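Long-range contacts in calreticulin, putative,Calreticulin, putative (Trypanosoma cruzi, PDB 5HCF), which probably acts as a lectin-like chaperone, recognising both carbohydrate and peptide through a globular domain with a legume lectin fold: residues A[43-48]-A[213-218]; A[135-140]-A[158-163]. All coordinates share one frame; numbering follows the deposited sequence.

Contact 1 of 2, residues A[43-48]-A[213-218]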
loop_
_atom_site.group_PDB
_atom_site.type_symbol
_atom_site.label_atom_id
_atom_site.label_comp_id
_atom_site.label_asym_id
_atom_site.label_seq_id
_atom_site.Cartn_x
_atom_site.Cartn_y
_atom_site.Cartn_z
ATOM N N LEU A 43 -8.506 -9.862 -5.173
ATOM C CA LEU A 43 -7.812 -10.832 -4.337
ATOM C C LEU A 43 -8.426 -10.845 -2.944
ATOM O O LEU A 43 -8.383 -9.847 -2.222
ATOM C CB LEU A 43 -6.320 -10.506 -4.266
ATOM C CG LEU A 43 -5.370 -11.560 -3.698
ATOM C CD1 LEU A 43 -5.488 -11.639 -2.197
ATOM C CD2 LEU A 43 -5.641 -12.914 -4.333
ATOM N N ARG A 44 -9.010 -11.976 -2.572
ATOM C CA ARG A 44 -9.727 -12.076 -1.309
ATOM C C ARG A 44 -9.041 -13.038 -0.344
ATOM O O ARG A 44 -8.762 -14.190 -0.690
ATOM C CB ARG A 44 -11.170 -12.518 -1.557
ATOM C CG ARG A 44 -11.998 -12.697 -0.304
ATOM C CD ARG A 44 -13.416 -13.130 -0.650
ATOM N NE ARG A 44 -14.210 -13.377 0.550
ATOM C CZ ARG A 44 -14.208 -14.521 1.227
ATOM N NH1 ARG A 44 -13.465 -15.539 0.817
ATOM N NH2 ARG A 44 -14.957 -14.646 2.313
ATOM N N LEU A 45 -8.764 -12.557 0.864
ATOM C CA LEU A 45 -8.199 -13.400 1.906
ATOM C C LEU A 45 -9.339 -14.151 2.588
ATOM O O LEU A 45 -10.328 -13.547 2.994
ATOM C CB LEU A 45 -7.402 -12.564 2.905
ATOM C CG LEU A 45 -6.494 -11.502 2.284
ATOM C CD1 LEU A 45 -5.449 -11.047 3.285
ATOM C CD2 LEU A 45 -5.834 -12.016 1.012
ATOM N N THR A 46 -9.194 -15.469 2.702
ATOM C CA THR A 46 -10.319 -16.345 3.026
ATOM C C THR A 46 -10.375 -16.842 4.465
ATOM O O THR A 46 -11.458 -17.103 4.982
ATOM C CB THR A 46 -10.333 -17.582 2.104
ATOM O OG1 THR A 46 -9.132 -18.343 2.292
ATOM C CG2 THR A 46 -10.433 -17.156 0.650
ATOM N N GLU A 47 -9.223 -16.991 5.108
ATOM C CA GLU A 47 -9.170 -17.712 6.373
ATOM C C GLU A 47 -8.849 -16.828 7.573
ATOM O O GLU A 47 -7.879 -16.068 7.565
ATOM C CB GLU A 47 -8.144 -18.842 6.277
ATOM C CG GLU A 47 -8.512 -19.930 5.275
ATOM C CD GLU A 47 -7.548 -21.099 5.309
ATOM O OE1 GLU A 47 -6.375 -20.915 4.918
ATOM O OE2 GLU A 47 -7.963 -22.197 5.735
ATOM N N ASP A 48 -9.675 -16.945 8.607
ATOM C CA ASP A 48 -9.487 -16.206 9.852
ATOM C C ASP A 48 -8.208 -16.634 10.551
ATOM O O ASP A 48 -7.794 -17.786 10.445
ATOM C CB ASP A 48 -10.677 -16.424 10.794
ATOM C CG ASP A 48 -11.928 -15.717 10.325
ATOM O OD1 ASP A 48 -11.842 -14.981 9.317
ATOM O OD2 ASP A 48 -12.993 -15.898 10.962
ATOM N N ILE A 213 2.014 -9.048 -0.875
ATOM C CA ILE A 213 1.058 -8.852 0.200
ATOM C C ILE A 213 1.455 -9.721 1.376
ATOM O O ILE A 213 1.380 -10.947 1.318
ATOM C CB ILE A 213 -0.383 -9.179 -0.233
ATOM C CG1 ILE A 213 -0.916 -8.080 -1.154
ATOM C CG2 ILE A 213 -1.285 -9.304 0.976
ATOM C CD1 ILE A 213 -2.157 -8.468 -1.931
ATOM N N ASP A 214 1.895 -9.063 2.438
ATOM C CA ASP A 214 2.362 -9.735 3.639
ATOM C C ASP A 214 1.601 -9.164 4.828
ATOM O O ASP A 214 1.990 -8.138 5.392
ATOM C CB ASP A 214 3.871 -9.542 3.803
ATOM C CG ASP A 214 4.355 -9.855 5.202
ATOM O OD1 ASP A 214 3.836 -10.812 5.815
ATOM O OD2 ASP A 214 5.236 -9.118 5.698
ATOM N N VAL A 215 0.501 -9.814 5.197
ATOM C CA VAL A 215 -0.347 -9.295 6.269
ATOM C C VAL A 215 -0.816 -10.385 7.219
ATOM O O VAL A 215 -0.851 -11.561 6.866
ATOM C CB VAL A 215 -1.597 -8.574 5.715
ATOM C CG1 VAL A 215 -1.195 -7.429 4.818
ATOM C CG2 VAL A 215 -2.495 -9.551 4.973
ATOM N N TRP A 216 -1.170 -9.974 8.431
ATOM C CA TRP A 216 -1.829 -10.840 9.398
ATOM C C TRP A 216 -3.279 -10.404 9.547
ATOM O O TRP A 216 -3.564 -9.212 9.628
ATOM C CB TRP A 216 -1.106 -10.794 10.751
ATOM C CG TRP A 216 -1.962 -11.187 11.925
ATOM C CD1 TRP A 216 -2.656 -10.351 12.753
ATOM C CD2 TRP A 216 -2.218 -12.516 12.395
ATOM N NE1 TRP A 216 -3.322 -11.075 13.711
ATOM C CE2 TRP A 216 -3.072 -12.408 13.513
ATOM C CE3 TRP A 216 -1.808 -13.787 11.980
ATOM C CZ2 TRP A 216 -3.521 -13.520 14.220
ATOM C CZ3 TRP A 216 -2.254 -14.890 12.684
ATOM C CH2 TRP A 216 -3.103 -14.750 13.790
ATOM N N GLN A 217 -4.194 -11.370 9.561
ATOM C CA GLN A 217 -5.611 -11.073 9.751
ATOM C C GLN A 217 -6.276 -12.001 10.758
ATOM O O GLN A 217 -6.212 -13.225 10.627
ATOM C CB GLN A 217 -6.382 -11.147 8.430
ATOM C CG GLN A 217 -6.280 -9.909 7.557
ATOM C CD GLN A 217 -7.358 -9.879 6.488
ATOM O OE1 GLN A 217 -7.372 -10.701 5.580
ATOM N NE2 GLN A 217 -8.282 -8.941 6.612
ATOM N N VAL A 218 -6.914 -11.405 11.763
ATOM C CA VAL A 218 -7.754 -12.153 12.689
ATOM C C VAL A 218 -9.098 -12.427 12.024
ATOM O O VAL A 218 -9.469 -13.581 11.807
ATOM C CB VAL A 218 -7.990 -11.404 14.009
ATOM C CG1 VAL A 218 -8.934 -12.208 14.897
ATOM C CG2 VAL A 218 -6.668 -11.141 14.723
#

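Contact 2 of 2, residues A[135-140]-A[158-163]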
loop_
_atom_site.group_PDB
_atom_site.type_symbol
_atom_site.label_atom_id
_atom_site.label_comp_id
_atom_site.label_asym_id
_atom_site.label_seq_id
_atom_site.Cartn_x
_atom_site.Cartn_y
_atom_site.Cartn_z
ATOM N N LYS A 135 3.524 10.999 10.471
ATOM C CA LYS A 135 2.116 11.381 10.564
ATOM C C LYS A 135 1.220 10.160 10.720
ATOM O O LYS A 135 1.461 9.122 10.101
ATOM C CB LYS A 135 1.693 12.189 9.334
ATOM C CG LYS A 135 2.449 13.498 9.182
ATOM C CD LYS A 135 1.724 14.477 8.278
ATOM C CE LYS A 135 2.314 15.871 8.426
ATOM N NZ LYS A 135 1.815 16.818 7.394
ATOM N N ARG A 136 0.175 10.288 11.535
ATOM C CA ARG A 136 -0.699 9.153 11.790
ATOM C C ARG A 136 -2.114 9.464 11.296
ATOM O O ARG A 136 -2.883 10.138 11.982
ATOM C CB ARG A 136 -0.713 8.806 13.282
ATOM C CG ARG A 136 0.681 8.623 13.870
ATOM C CD ARG A 136 0.684 8.015 15.268
ATOM N NE ARG A 136 0.696 6.554 15.244
ATOM C CZ ARG A 136 -0.374 5.771 15.150
ATOM N NH1 ARG A 136 -1.588 6.296 15.049
ATOM N NH2 ARG A 136 -0.222 4.453 15.142
ATOM N N ILE A 137 -2.434 8.999 10.089
ATOM C CA ILE A 137 -3.783 9.125 9.543
ATOM C C ILE A 137 -4.565 7.823 9.686
ATOM O O ILE A 137 -4.139 6.774 9.200
ATOM C CB ILE A 137 -3.765 9.531 8.059
ATOM C CG1 ILE A 137 -3.589 11.045 7.919
ATOM C CG2 ILE A 137 -5.057 9.109 7.380
ATOM C CD1 ILE A 137 -2.231 11.544 8.324
ATOM N N ARG A 138 -5.707 7.891 10.363
ATOM C CA ARG A 138 -6.586 6.731 10.491
ATOM C C ARG A 138 -7.386 6.521 9.207
ATOM O O ARG A 138 -7.826 7.481 8.572
ATOM C CB ARG A 138 -7.532 6.894 11.683
ATOM C CG ARG A 138 -6.846 6.870 13.034
ATOM C CD ARG A 138 -7.876 6.948 14.153
ATOM N NE ARG A 138 -7.333 6.525 15.440
ATOM C CZ ARG A 138 -7.673 5.398 16.061
ATOM N NH1 ARG A 138 -8.567 4.581 15.516
ATOM N NH2 ARG A 138 -7.123 5.091 17.230
ATOM N N PHE A 139 -7.566 5.263 8.821
ATOM C CA PHE A 139 -8.358 4.953 7.636
ATOM C C PHE A 139 -9.783 4.645 8.059
ATOM O O PHE A 139 -10.015 4.253 9.201
ATOM C CB PHE A 139 -7.744 3.790 6.846
ATOM C CG PHE A 139 -7.872 2.453 7.522
ATOM C CD1 PHE A 139 -6.910 2.021 8.426
ATOM C CD2 PHE A 139 -8.949 1.621 7.245
ATOM C CE1 PHE A 139 -7.023 0.790 9.045
ATOM C CE2 PHE A 139 -9.070 0.394 7.857
ATOM C CZ PHE A 139 -8.104 -0.027 8.758
ATOM N N PRO A 140 -10.744 4.827 7.138
ATOM C CA PRO A 140 -12.166 4.683 7.466
ATOM C C PRO A 140 -12.508 3.264 7.899
ATOM O O PRO A 140 -12.114 2.298 7.249
ATOM C CB PRO A 140 -12.882 5.052 6.161
ATOM C CG PRO A 140 -11.845 5.689 5.285
ATOM C CD PRO A 140 -10.520 5.177 5.726
ATOM N N TYR A 158 6.028 14.618 -1.329
ATOM C CA TYR A 158 5.122 13.483 -1.457
ATOM C C TYR A 158 3.673 13.911 -1.245
ATOM O O TYR A 158 3.397 14.993 -0.721
ATOM C CB TYR A 158 5.482 12.384 -0.461
ATOM C CG TYR A 158 5.027 12.682 0.948
ATOM C CD1 TYR A 158 5.746 13.550 1.761
ATOM C CD2 TYR A 158 3.871 12.108 1.463
ATOM C CE1 TYR A 158 5.334 13.827 3.053
ATOM C CE2 TYR A 158 3.452 12.381 2.749
ATOM C CZ TYR A 158 4.186 13.241 3.539
ATOM O OH TYR A 158 3.771 13.519 4.822
ATOM N N GLU A 159 2.745 13.061 -1.662
ATOM C CA GLU A 159 1.343 13.314 -1.405
ATOM C C GLU A 159 0.582 12.001 -1.279
ATOM O O GLU A 159 0.735 11.100 -2.105
ATOM C CB GLU A 159 0.747 14.188 -2.510
ATOM C CG GLU A 159 -0.639 14.739 -2.191
ATOM C CD GLU A 159 -1.034 15.874 -3.108
ATOM O OE1 GLU A 159 -0.291 16.138 -4.079
ATOM O OE2 GLU A 159 -2.080 16.508 -2.856
ATOM N N PHE A 160 -0.249 11.906 -0.244
ATOM C CA PHE A 160 -1.027 10.700 0.010
ATOM C C PHE A 160 -2.514 10.947 -0.229
ATOM O O PHE A 160 -3.095 11.888 0.312
ATOM C CB PHE A 160 -0.802 10.207 1.441
ATOM C CG PHE A 160 -1.829 9.218 1.904
ATOM C CD1 PHE A 160 -1.966 7.994 1.270
ATOM C CD2 PHE A 160 -2.672 9.516 2.963
ATOM C CE1 PHE A 160 -2.917 7.083 1.688
ATOM C CE2 PHE A 160 -3.624 8.607 3.388
ATOM C CZ PHE A 160 -3.748 7.392 2.746
ATOM N N PHE A 161 -3.129 10.089 -1.035
ATOM C CA PHE A 161 -4.542 10.221 -1.357
ATOM C C PHE A 161 -5.334 9.055 -0.795
ATOM O O PHE A 161 -4.938 7.898 -0.935
ATOM C CB PHE A 161 -4.743 10.299 -2.872
ATOM C CG PHE A 161 -4.037 11.452 -3.517
ATOM C CD1 PHE A 161 -2.677 11.391 -3.781
ATOM C CD2 PHE A 161 -4.735 12.597 -3.870
ATOM C CE1 PHE A 161 -2.025 12.453 -4.369
ATOM C CE2 PHE A 161 -4.090 13.662 -4.465
ATOM C CZ PHE A 161 -2.733 13.589 -4.715
ATOM N N LEU A 162 -6.458 9.365 -0.163
ATOM C CA LEU A 162 -7.386 8.335 0.276
ATOM C C LEU A 162 -8.701 8.535 -0.465
ATOM O O LEU A 162 -9.281 9.619 -0.422
ATOM C CB LEU A 162 -7.588 8.391 1.791
ATOM C CG LEU A 162 -8.203 7.152 2.446
ATOM C CD1 LEU A 162 -7.559 6.923 3.805
ATOM C CD2 LEU A 162 -9.706 7.287 2.578
ATOM N N ASP A 163 -9.148 7.495 -1.163
ATOM C CA ASP A 163 -10.351 7.563 -1.989
ATOM C C ASP A 163 -10.299 8.714 -2.989
ATOM O O ASP A 163 -11.306 9.370 -3.244
ATOM C CB ASP A 163 -11.594 7.700 -1.113
ATOM C CG ASP A 163 -11.786 6.520 -0.194
ATOM O OD1 ASP A 163 -11.278 5.426 -0.520
ATOM O OD2 ASP A 163 -12.442 6.684 0.852
#

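Contact 1 of 2, residues A[43-48]-A[213-218]
The carboxamide of Gln217 and the carboxylate of Asp48 are the flat groups on this interface. Leu45 meets the oxygen end of the amide: Leu45 CD1 approaches Gln217 OE1 to 3.0 Å, tilted out of the amide plane, and Leu45 CB reaches the same oxygen at 3.3 Å, a tight van der Waals contact. The two side chains cross at about a right angle. Gln217 NE2 donates weakly to Ser222 OG, and the buried OE1 takes a weak hydrogen bond from Ser220 OG. At the outer end, Asp48 CB abuts Val218 O at 3.3 Å, with the carboxylate carbon CG next at 3.6 Å from that oxygen; Asp48 OD1 is hydrogen-bonded to the backbone N of Ser220. Trp216 leaves the backbone pointing away from 43-48; Val218 N lies 4.1 Å above one face of its ring, toward the rim, and Phe51 meets the ring with planes at about 50°.

Leu45 CD1 also packs on Val215 CG2 at 3.7 Å. CB of Leu45 already points toward 213-218, and chi2 (-162°) puts CD1, the touching methyl, anti to CA; Tyr52 touches both residues. No hydrogen bond joins 43-48 directly to 213-218. Strand 42-45 belongs to one antiparallel sheet and 208-217 to the other, and the turn containing Ser220 leads from 208-217 into 223-230, the strand that pairs with 42-45. Side chains meeting between facing sheets in this way, here at the ends of the strands, are characteristic of the concanavalin-like beta-sandwich of the legume lectin fold.

Contact 2 of 2, residues A[135-140]-A[158-163]
Apolar packing carries the contact between the loop 135-140 and the strand 157-162, beginning with Pro140 and Leu162. They reach toward each other tip to tip: Pro140 CG lies 3.8 Å from Leu162 CD2, and the neighbouring Pro140 CD is 3.9 Å from both Leu162 CD1 and CD2, so the methyl fork of the leucine receives one edge of the pyrrolidine ring. The fork is carried there by Leu162 CG, which stands anti to the backbone N (chi1 -163°). Phe139 adds a looser touch, CB against Leu162 CD1 at 4.4 Å, while its side chain leads away from 158-163 and touches Val120, Tyr148 and Pro111. One step along, Ile137 CG2 comes up to the edge of the Phe160 ring, near its plane, with CE2 4.3 Å away; Val120 and Tyr148 also touch that phenylalanine. At the Lys135 end, the extended aliphatic chain of the lysine crosses Tyr158 obliquely, its CD in van der Waals touch with the phenol OH at 4.1 Å.

Among polar groups, no hydrogen bond crosses between the two segments. Tyr158 OH instead accepts from Trp133 NE1 and is hydrogen-bonded to Asp175 OD2, while its ring meets Trp133 and stands edge-to-face with Trp176, consistent with a well-held ring.

The loop's backbone follows strand 117-126 instead, through Ile137 and Val120, whereas Phe160 and Tyr158 bond to strand 165-171. The two segments run 19° apart with Phe139 CA and Leu162 CA, the nearest pair, 8.2 Å apart, a separation filled by side chains. Apolar side chains meeting across the gap between a sheet and the layer facing it, here a loop beside the sheet edge, are typical of the hydrophobic interior of a beta-sandwich.

Overall arrangement
Both contacts bridge the two layers of the sandwich, at well-separated places: their centres lie 22 Å apart and their nearest atoms about 9 Å, without touching. Contact 2 is nested, along the chain, inside the loop closed by contact 1. They share the eight-stranded antiparallel sheet, which supplies strand 42-45 to one and 157-162 to the other. On the opposite layer, strand 208-217 of contact 1 lies next to 83-91, which the disulfide Cys83-Cys114 ties to 107-114. An acetic acid molecule, probably from the crystallisation liquor, sits about 6 Å from the Val215 side chain in contact 1.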